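Local structure of periplasmic binding protein (Veillonella parvula, 4OVK) at residues Leu306-Tyr314 / Leu322-Ile333. The protein probably binds a solute in the periplasm and hands it to an ABC transporter for uptake into the cell. Residues are numbered along the deposited sequence; the frame is centred on the assembly and turned at random.
Sequences LRDDLKQFY and LTDSEINTILNI
Leu322 opens the contact by laying CD1 over one face of the Tyr314 ring, 3.9 Å from the ring centroid and 23° off its normal; the same methyl touches Leu310 CG at 3.7 Å. Putting an alanine at Tyr314 would probably leave Leu322 CD1 without its aromatic floor and open a gap beside Ile330 CD1. Water 2 links Leu322 N to Lys311 O. Thr323 N-caps helix 324-331 and forms a capping box with Glu326. Asp324 OD1 makes a long salt bridge of 3.3 Å to Arg307 NH1, near the guanidinium plane, with the carboxylate turned 85° against it; Arg307 NH2 also pairs with the C-terminal carboxylate of Phe341. Here two helices close to the C-terminus of the two-lobed binding protein cross at 107°, and helix 285-296 backs Leu306 and Leu310. Ile327 divides its branches: CG2, anti to the backbone N, lies over one guanidinium face, whereas CD1 meets Lys311 CG at 3.7 Å. Ile330 CG2 and Leu331 CG each approach Leu310 CD2 to 4.1 Å. Leu331 also meets Leu306 tip to tip, CD2 to CD2. Beyond the Schellman motif at Asn332, Ile333 CD1 abuts Arg307 NH2 at 3.3 Å.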
# COMPACT_ATOMS: atom_id res chain seq x y z
N LEU A 306 18.26 2.03 2.76
CA LEU A 306 16.81 2.19 2.79
C LEU A 306 16.41 3.47 3.53
O LEU A 306 15.55 4.21 3.07
CB LEU A 306 16.16 0.97 3.44
CG LEU A 306 14.63 1.05 3.58
CD1 LEU A 306 13.95 1.33 2.25
CD2 LEU A 306 14.09 -0.22 4.22
N ARG A 307 17.05 3.73 4.68
CA ARG A 307 16.74 4.92 5.47
C ARG A 307 16.92 6.21 4.65
O ARG A 307 16.11 7.13 4.76
CB ARG A 307 17.64 4.94 6.72
CG ARG A 307 17.84 6.26 7.42
CD ARG A 307 18.73 6.10 8.64
NE ARG A 307 18.28 5.02 9.52
CZ ARG A 307 17.55 5.17 10.62
NH1 ARG A 307 17.17 6.37 11.04
NH2 ARG A 307 17.20 4.11 11.33
N ASP A 308 17.99 6.28 3.86
CA ASP A 308 18.24 7.44 3.01
C ASP A 308 17.18 7.56 1.92
O ASP A 308 16.73 8.66 1.62
CB ASP A 308 19.63 7.37 2.36
CG ASP A 308 20.75 7.44 3.36
OD1 ASP A 308 20.51 7.84 4.52
OD2 ASP A 308 21.90 7.10 3.00
N ASP A 309 16.81 6.45 1.32
CA ASP A 309 15.84 6.46 0.24
C ASP A 309 14.46 6.86 0.78
O ASP A 309 13.72 7.58 0.12
CB ASP A 309 15.75 5.10 -0.45
CG ASP A 309 17.04 4.71 -1.16
OD1 ASP A 309 17.97 5.55 -1.31
OD2 ASP A 309 17.11 3.53 -1.56
N LEU A 310 14.14 6.39 1.99
CA LEU A 310 12.88 6.78 2.65
C LEU A 310 12.88 8.29 2.93
O LEU A 310 11.91 8.96 2.60
CB LEU A 310 12.72 5.97 3.95
CG LEU A 310 11.51 6.23 4.82
CD1 LEU A 310 10.23 5.85 4.09
CD2 LEU A 310 11.59 5.49 6.14
N LYS A 311 13.96 8.81 3.51
CA LYS A 311 14.05 10.25 3.77
C LYS A 311 13.93 11.06 2.48
O LYS A 311 13.22 12.08 2.45
CB LYS A 311 15.35 10.61 4.48
CG LYS A 311 15.37 10.09 5.91
CD LYS A 311 16.76 10.17 6.52
CE LYS A 311 17.14 11.60 6.82
NZ LYS A 311 18.35 11.64 7.67
N GLN A 312 14.63 10.62 1.44
CA GLN A 312 14.60 11.30 0.15
C GLN A 312 13.18 11.34 -0.41
O GLN A 312 12.74 12.40 -0.88
CB GLN A 312 15.53 10.63 -0.85
CG GLN A 312 15.53 11.26 -2.23
CD GLN A 312 16.32 10.42 -3.23
OE1 GLN A 312 15.87 9.35 -3.67
NE2 GLN A 312 17.48 10.91 -3.60
N PHE A 313 12.48 10.21 -0.35
CA PHE A 313 11.11 10.12 -0.87
C PHE A 313 10.17 11.10 -0.13
O PHE A 313 9.46 11.89 -0.77
CB PHE A 313 10.60 8.69 -0.75
CG PHE A 313 9.28 8.45 -1.45
CD1 PHE A 313 8.08 8.78 -0.84
CD2 PHE A 313 9.26 7.90 -2.72
CE1 PHE A 313 6.87 8.54 -1.49
CE2 PHE A 313 8.06 7.68 -3.37
CZ PHE A 313 6.87 8.01 -2.76
N TYR A 314 10.21 11.09 1.20
CA TYR A 314 9.34 11.97 2.01
C TYR A 314 9.69 13.44 1.76
O TYR A 314 8.81 14.28 1.64
CB TYR A 314 9.42 11.60 3.51
CG TYR A 314 8.45 10.47 3.86
CD1 TYR A 314 8.49 9.26 3.17
CD2 TYR A 314 7.50 10.63 4.85
CE1 TYR A 314 7.58 8.26 3.43
CE2 TYR A 314 6.57 9.63 5.11
CZ TYR A 314 6.61 8.45 4.42
OH TYR A 314 5.68 7.46 4.66
N LEU A 322 11.71 13.43 7.77
CA LEU A 322 11.58 12.43 8.82
C LEU A 322 12.69 12.48 9.86
O LEU A 322 13.88 12.58 9.52
CB LEU A 322 11.54 11.05 8.20
CG LEU A 322 10.32 10.66 7.35
CD1 LEU A 322 10.59 9.39 6.56
CD2 LEU A 322 9.07 10.54 8.20
N THR A 323 12.32 12.39 11.14
CA THR A 323 13.29 12.21 12.22
C THR A 323 13.65 10.73 12.32
O THR A 323 12.97 9.86 11.78
CB THR A 323 12.70 12.62 13.58
OG1 THR A 323 11.61 11.76 13.91
CG2 THR A 323 12.22 14.08 13.53
N ASP A 324 14.73 10.45 13.05
CA ASP A 324 15.09 9.07 13.35
C ASP A 324 13.99 8.28 14.07
O ASP A 324 13.78 7.11 13.75
CB ASP A 324 16.40 9.02 14.13
CG ASP A 324 17.59 9.42 13.28
OD1 ASP A 324 17.43 9.50 12.04
OD2 ASP A 324 18.68 9.66 13.84
N SER A 325 13.29 8.92 15.01
CA SER A 325 12.18 8.26 15.71
C SER A 325 11.08 7.86 14.74
O SER A 325 10.56 6.75 14.81
CB SER A 325 11.59 9.17 16.79
OG SER A 325 12.53 9.42 17.81
N GLU A 326 10.72 8.77 13.82
CA GLU A 326 9.67 8.49 12.84
C GLU A 326 10.08 7.34 11.91
O GLU A 326 9.28 6.48 11.58
CB GLU A 326 9.30 9.75 12.05
CG GLU A 326 8.55 10.80 12.88
CD GLU A 326 8.44 12.15 12.20
OE1 GLU A 326 9.39 12.54 11.49
OE2 GLU A 326 7.41 12.85 12.41
N ILE A 327 11.35 7.31 11.52
CA ILE A 327 11.85 6.22 10.68
C ILE A 327 11.79 4.89 11.43
O ILE A 327 11.43 3.87 10.87
CB ILE A 327 13.28 6.51 10.18
CG1 ILE A 327 13.26 7.73 9.24
CG2 ILE A 327 13.90 5.29 9.51
CD1 ILE A 327 14.61 8.39 9.08
N ASN A 328 12.13 4.91 12.72
CA ASN A 328 12.05 3.69 13.54
C ASN A 328 10.62 3.15 13.54
O ASN A 328 10.40 1.96 13.39
CB ASN A 328 12.50 3.98 14.98
CG ASN A 328 12.65 2.72 15.83
OD1 ASN A 328 11.94 1.73 15.67
ND2 ASN A 328 13.60 2.76 16.74
N THR A 329 9.66 4.04 13.70
CA THR A 329 8.25 3.66 13.71
C THR A 329 7.79 3.10 12.36
O THR A 329 7.18 2.04 12.31
CB THR A 329 7.37 4.87 14.11
OG1 THR A 329 7.78 5.30 15.40
CG2 THR A 329 5.91 4.48 14.17
N ILE A 330 8.09 3.81 11.28
CA ILE A 330 7.72 3.36 9.93
C ILE A 330 8.29 1.98 9.62
O ILE A 330 7.58 1.11 9.14
CB ILE A 330 8.17 4.37 8.86
CG1 ILE A 330 7.34 5.65 9.00
CG2 ILE A 330 8.08 3.75 7.47
CD1 ILE A 330 7.85 6.82 8.18
N LEU A 331 9.57 1.78 9.92
CA LEU A 331 10.26 0.56 9.52
C LEU A 331 10.29 -0.52 10.61
O LEU A 331 10.86 -1.58 10.40
CB LEU A 331 11.70 0.89 9.08
CG LEU A 331 11.87 1.77 7.84
CD1 LEU A 331 13.35 2.02 7.54
CD2 LEU A 331 11.18 1.12 6.65
N ASN A 332 9.64 -0.27 11.76
CA ASN A 332 9.58 -1.24 12.86
C ASN A 332 10.98 -1.70 13.29
O ASN A 332 11.21 -2.89 13.52
CB ASN A 332 8.71 -2.44 12.44
CG ASN A 332 7.24 -2.09 12.31
OD1 ASN A 332 6.71 -1.37 13.13
ND2 ASN A 332 6.59 -2.59 11.26
N ILE A 333 11.91 -0.75 13.39
CA ILE A 333 13.32 -1.08 13.65
C ILE A 333 13.49 -1.71 15.03
O ILE A 333 14.13 -2.76 15.14
CB ILE A 333 14.23 0.14 13.42
CG1 ILE A 333 14.28 0.44 11.90
CG2 ILE A 333 15.63 -0.07 14.01
CD1 ILE A 333 15.01 1.70 11.52
O HOH W 1 15.66 5.05 13.40
O HOH W 2 12.28 12.85 5.01
O HOH W 3 16.39 11.64 10.34